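Local atomic coordinates of TarM (PDB entry 4X7R), a protein that belongs to the group 1 glycosyltransferases of the GT-B clan, built around two parallel-stranded Rossmann-like domains. Residues 2-12 against 34-44. The protein carries 1 engineered substitution. Residues are numbered along the deposited sequence; the frame is centred on the assembly and turned at random.
Sequences KKIFMMVHELD and IPADIVTFDYK. With SUS (2-deoxy-3,6-di-O-sulfo-2-(sulfoamino)-alpha-D-glucopyranose), chain C; BDP (beta-D-glucopyranuronic acid), chain B.
Val39 lies beside Met7, its CB 3.8 Å from Met7 CG, at the tightly packed heart of two neighbouring parallel strands. Strands 3-7 and 36-40 and the residues flanking them are joined by five backbone hydrogen bonds, from Ile4 N to Pro35 O through to Val8 N and Val39 O. On the Phe5 face, Val39 CG2 meets the rim of that ring near its plane, while the bent Met7 chain brings CE within 3.8 Å of Phe41 CZ. On the opposite face the packing is apolar: Ile4 CB rests 3.8 Å from Ala36 CB, and Met6 CE reaches Ile38 CG1.

Beyond the strands the contact turns polar, and Glu10, Asp12 and Lys44 are partly open to solvent. Lys44, folded at its last torsion (chi4 77°), directs NZ to the anti lone pair of Glu10 OE1 at 2.6 Å, to Leu11 O and to Asp42 OD2, so three acceptors grip one ammonium group; Asp42 OD1 is hydrogen-bonded to the Tyr47 hydroxyl. Beside this network His9 ND1 donates to N-sulfo oxygen O1S of SUS at 2.6 Å, and the sugar covers one imidazole face.

Helix 17-31 completes the right-handed beta-alpha-beta crossover and packs on Ile4, Met6 and Ala36; helix 203-214 covers Met7 and Val39, and strand 221-225 pairs with 3-7.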
# COMPACT_ATOMS: atom_id res chain seq x y z
N LYS A 2 -22.41 3.09 15.34
CA LYS A 2 -20.99 3.32 15.06
C LYS A 2 -20.68 3.06 13.60
O LYS A 2 -21.19 2.11 13.02
CB LYS A 2 -20.08 2.44 15.92
CG LYS A 2 -19.98 2.88 17.37
CD LYS A 2 -19.05 1.95 18.10
CE LYS A 2 -18.96 2.28 19.57
NZ LYS A 2 -20.16 1.83 20.31
N LYS A 3 -19.85 3.94 13.01
CA LYS A 3 -19.34 3.81 11.65
C LYS A 3 -17.90 4.26 11.65
O LYS A 3 -17.55 5.27 12.27
CB LYS A 3 -20.18 4.58 10.60
CG LYS A 3 -19.71 4.23 9.17
CD LYS A 3 -20.63 4.71 8.06
CE LYS A 3 -19.98 4.40 6.72
NZ LYS A 3 -20.73 4.95 5.57
N ILE A 4 -17.06 3.49 10.96
CA ILE A 4 -15.62 3.68 10.89
C ILE A 4 -15.14 4.04 9.48
O ILE A 4 -15.59 3.45 8.49
CB ILE A 4 -14.92 2.43 11.50
CG1 ILE A 4 -15.33 2.25 12.99
CG2 ILE A 4 -13.41 2.50 11.36
CD1 ILE A 4 -14.87 0.92 13.60
N PHE A 5 -14.20 5.01 9.41
CA PHE A 5 -13.57 5.50 8.18
C PHE A 5 -12.08 5.40 8.38
O PHE A 5 -11.53 6.00 9.29
CB PHE A 5 -14.00 6.95 7.86
CG PHE A 5 -15.50 7.12 7.74
CD1 PHE A 5 -16.29 7.32 8.86
CD2 PHE A 5 -16.11 7.11 6.49
CE1 PHE A 5 -17.68 7.47 8.75
CE2 PHE A 5 -17.50 7.26 6.37
CZ PHE A 5 -18.27 7.44 7.50
N MET A 6 -11.46 4.56 7.57
CA MET A 6 -10.05 4.20 7.68
C MET A 6 -9.30 4.77 6.52
O MET A 6 -9.54 4.41 5.38
CB MET A 6 -9.90 2.68 7.80
CG MET A 6 -10.78 2.10 8.87
SD MET A 6 -10.65 0.32 9.19
CE MET A 6 -10.61 -0.37 7.56
N MET A 7 -8.40 5.69 6.82
CA MET A 7 -7.69 6.50 5.86
C MET A 7 -6.32 6.07 5.48
O MET A 7 -5.48 5.73 6.32
CB MET A 7 -7.69 7.95 6.33
CG MET A 7 -9.09 8.52 6.42
SD MET A 7 -9.12 9.83 7.65
CE MET A 7 -7.74 10.76 7.14
N VAL A 8 -6.11 6.06 4.18
CA VAL A 8 -4.83 5.70 3.54
C VAL A 8 -4.71 6.51 2.23
O VAL A 8 -5.71 6.99 1.69
CB VAL A 8 -4.75 4.16 3.34
CG1 VAL A 8 -5.72 3.64 2.26
CG2 VAL A 8 -3.33 3.70 3.06
N HIS A 9 -3.48 6.67 1.73
CA HIS A 9 -3.24 7.37 0.48
C HIS A 9 -4.08 6.80 -0.67
O HIS A 9 -4.85 7.53 -1.29
CB HIS A 9 -1.74 7.30 0.14
CG HIS A 9 -1.42 7.79 -1.23
ND1 HIS A 9 -1.87 9.02 -1.68
CD2 HIS A 9 -0.65 7.22 -2.19
CE1 HIS A 9 -1.42 9.14 -2.91
NE2 HIS A 9 -0.67 8.09 -3.26
N GLU A 10 -3.93 5.49 -0.96
CA GLU A 10 -4.58 4.80 -2.08
C GLU A 10 -4.76 3.33 -1.79
O GLU A 10 -4.18 2.79 -0.83
CB GLU A 10 -3.67 4.89 -3.32
CG GLU A 10 -2.40 4.02 -3.25
CD GLU A 10 -1.58 3.91 -4.52
OE1 GLU A 10 -2.15 3.62 -5.60
OE2 GLU A 10 -0.35 4.04 -4.42
N LEU A 11 -5.53 2.67 -2.66
CA LEU A 11 -5.72 1.22 -2.70
C LEU A 11 -5.29 0.77 -4.08
O LEU A 11 -5.56 1.46 -5.06
CB LEU A 11 -7.19 0.80 -2.47
CG LEU A 11 -7.77 0.95 -1.06
CD1 LEU A 11 -9.19 0.43 -1.03
CD2 LEU A 11 -6.91 0.23 0.01
N ASP A 12 -4.59 -0.35 -4.15
CA ASP A 12 -4.14 -0.97 -5.38
C ASP A 12 -3.99 -2.47 -5.20
O ASP A 12 -4.00 -2.96 -4.06
CB ASP A 12 -2.86 -0.30 -5.95
CG ASP A 12 -2.89 -0.25 -7.48
OD1 ASP A 12 -3.71 -0.96 -8.09
OD2 ASP A 12 -2.10 0.53 -8.05
N ILE A 34 -20.22 -3.22 12.75
CA ILE A 34 -19.71 -1.86 12.68
C ILE A 34 -19.20 -1.61 11.25
O ILE A 34 -18.10 -2.06 10.93
CB ILE A 34 -18.59 -1.51 13.74
CG1 ILE A 34 -19.01 -1.89 15.18
CG2 ILE A 34 -18.25 -0.02 13.66
CD1 ILE A 34 -17.83 -2.26 16.08
N PRO A 35 -19.98 -0.93 10.37
CA PRO A 35 -19.44 -0.61 9.03
C PRO A 35 -18.11 0.11 9.19
O PRO A 35 -18.00 1.00 10.03
CB PRO A 35 -20.52 0.30 8.40
CG PRO A 35 -21.77 -0.04 9.16
CD PRO A 35 -21.33 -0.35 10.56
N ALA A 36 -17.08 -0.39 8.49
CA ALA A 36 -15.73 0.14 8.54
C ALA A 36 -15.23 0.24 7.12
O ALA A 36 -14.80 -0.77 6.54
CB ALA A 36 -14.83 -0.76 9.37
N ASP A 37 -15.31 1.46 6.55
CA ASP A 37 -14.93 1.72 5.16
C ASP A 37 -13.60 2.40 4.99
O ASP A 37 -13.04 2.92 5.96
CB ASP A 37 -16.07 2.44 4.43
CG ASP A 37 -17.38 1.64 4.50
OD1 ASP A 37 -17.37 0.45 4.09
OD2 ASP A 37 -18.39 2.19 4.97
N ILE A 38 -13.05 2.36 3.77
CA ILE A 38 -11.74 2.92 3.46
C ILE A 38 -11.88 4.24 2.73
O ILE A 38 -12.68 4.34 1.81
CB ILE A 38 -10.88 1.87 2.71
CG1 ILE A 38 -10.72 0.55 3.60
CG2 ILE A 38 -9.51 2.47 2.30
CD1 ILE A 38 -9.96 -0.64 3.00
N VAL A 39 -11.13 5.27 3.17
CA VAL A 39 -11.11 6.60 2.53
C VAL A 39 -9.72 6.77 1.90
O VAL A 39 -8.72 6.66 2.61
CB VAL A 39 -11.42 7.75 3.51
CG1 VAL A 39 -11.48 9.10 2.77
CG2 VAL A 39 -12.71 7.48 4.29
N THR A 40 -9.66 7.02 0.58
CA THR A 40 -8.42 7.26 -0.17
C THR A 40 -8.41 8.69 -0.71
O THR A 40 -9.46 9.34 -0.78
CB THR A 40 -8.16 6.20 -1.23
OG1 THR A 40 -9.19 6.25 -2.23
CG2 THR A 40 -8.03 4.80 -0.63
N PHE A 41 -7.20 9.20 -1.08
CA PHE A 41 -7.02 10.58 -1.52
C PHE A 41 -6.31 10.73 -2.86
O PHE A 41 -6.21 11.83 -3.36
CB PHE A 41 -6.31 11.41 -0.40
CG PHE A 41 -7.01 11.32 0.94
CD1 PHE A 41 -8.13 12.10 1.22
CD2 PHE A 41 -6.55 10.44 1.93
CE1 PHE A 41 -8.79 12.01 2.45
CE2 PHE A 41 -7.22 10.34 3.16
CZ PHE A 41 -8.34 11.12 3.41
N ASP A 42 -5.87 9.63 -3.47
CA ASP A 42 -5.19 9.74 -4.76
C ASP A 42 -6.19 9.81 -5.92
O ASP A 42 -7.39 9.51 -5.76
CB ASP A 42 -4.27 8.52 -4.97
CG ASP A 42 -5.05 7.23 -5.12
OD1 ASP A 42 -6.02 7.03 -4.35
OD2 ASP A 42 -4.69 6.42 -6.00
N TYR A 43 -5.66 10.09 -7.09
CA TYR A 43 -6.40 10.16 -8.32
C TYR A 43 -6.03 8.96 -9.18
O TYR A 43 -4.86 8.74 -9.47
CB TYR A 43 -6.09 11.48 -9.09
CG TYR A 43 -6.82 11.51 -10.41
CD1 TYR A 43 -8.18 11.78 -10.46
CD2 TYR A 43 -6.17 11.15 -11.59
CE1 TYR A 43 -8.87 11.76 -11.67
CE2 TYR A 43 -6.85 11.11 -12.80
CZ TYR A 43 -8.20 11.42 -12.84
OH TYR A 43 -8.88 11.33 -14.03
N LYS A 44 -7.03 8.22 -9.61
CA LYS A 44 -6.86 7.13 -10.58
C LYS A 44 -7.99 7.32 -11.58
O LYS A 44 -9.10 7.69 -11.19
CB LYS A 44 -6.97 5.73 -9.94
CG LYS A 44 -5.73 5.29 -9.19
CD LYS A 44 -5.79 3.79 -8.86
CE LYS A 44 -4.54 3.33 -8.13
NZ LYS A 44 -4.55 3.73 -6.70
N2 SUS C . -0.61 12.72 -0.40
C1 SUS C . 1.30 12.64 -1.95
S1 SUS C . -2.15 12.75 -1.27
C2 SUS C . 0.33 11.83 -1.10
S2 SUS C . 3.69 8.14 -4.19
C3 SUS C . 1.11 10.94 -0.11
O3 SUS C . 0.21 10.09 0.63
S3 SUS C . 0.06 10.31 2.13
C4 SUS C . 2.19 10.09 -0.80
O4 SUS C . 2.95 9.54 0.25
C5 SUS C . 3.08 10.99 -1.73
O5 SUS C . 2.22 11.75 -2.64
C6 SUS C . 3.99 10.20 -2.67
O6 SUS C . 3.16 9.35 -3.45
O1S SUS C . -2.80 11.38 -1.17
O2S SUS C . -2.99 13.83 -0.62
O3S SUS C . -1.92 13.08 -2.74
O4S SUS C . 2.48 7.34 -4.70
O5S SUS C . 4.57 8.61 -5.35
O6S SUS C . 4.51 7.26 -3.23
O7S SUS C . 1.44 10.18 2.74
O8S SUS C . -0.86 9.26 2.76
O9S SUS C . -0.50 11.70 2.41
C1 BDP B . 3.28 8.18 -0.05
C2 BDP B . 4.72 7.89 0.48
C3 BDP B . 5.08 6.42 0.29
C4 BDP B . 3.93 5.47 0.80
C5 BDP B . 2.56 5.93 0.20
C6 BDP B . 1.37 5.07 0.67
O2 BDP B . 5.65 8.71 -0.22
O3 BDP B . 6.31 6.15 0.99
O4 BDP B . 4.21 4.16 0.32
O5 BDP B . 2.31 7.32 0.56
O6A BDP B . 1.00 5.20 1.86
O6B BDP B . 0.80 4.35 -0.19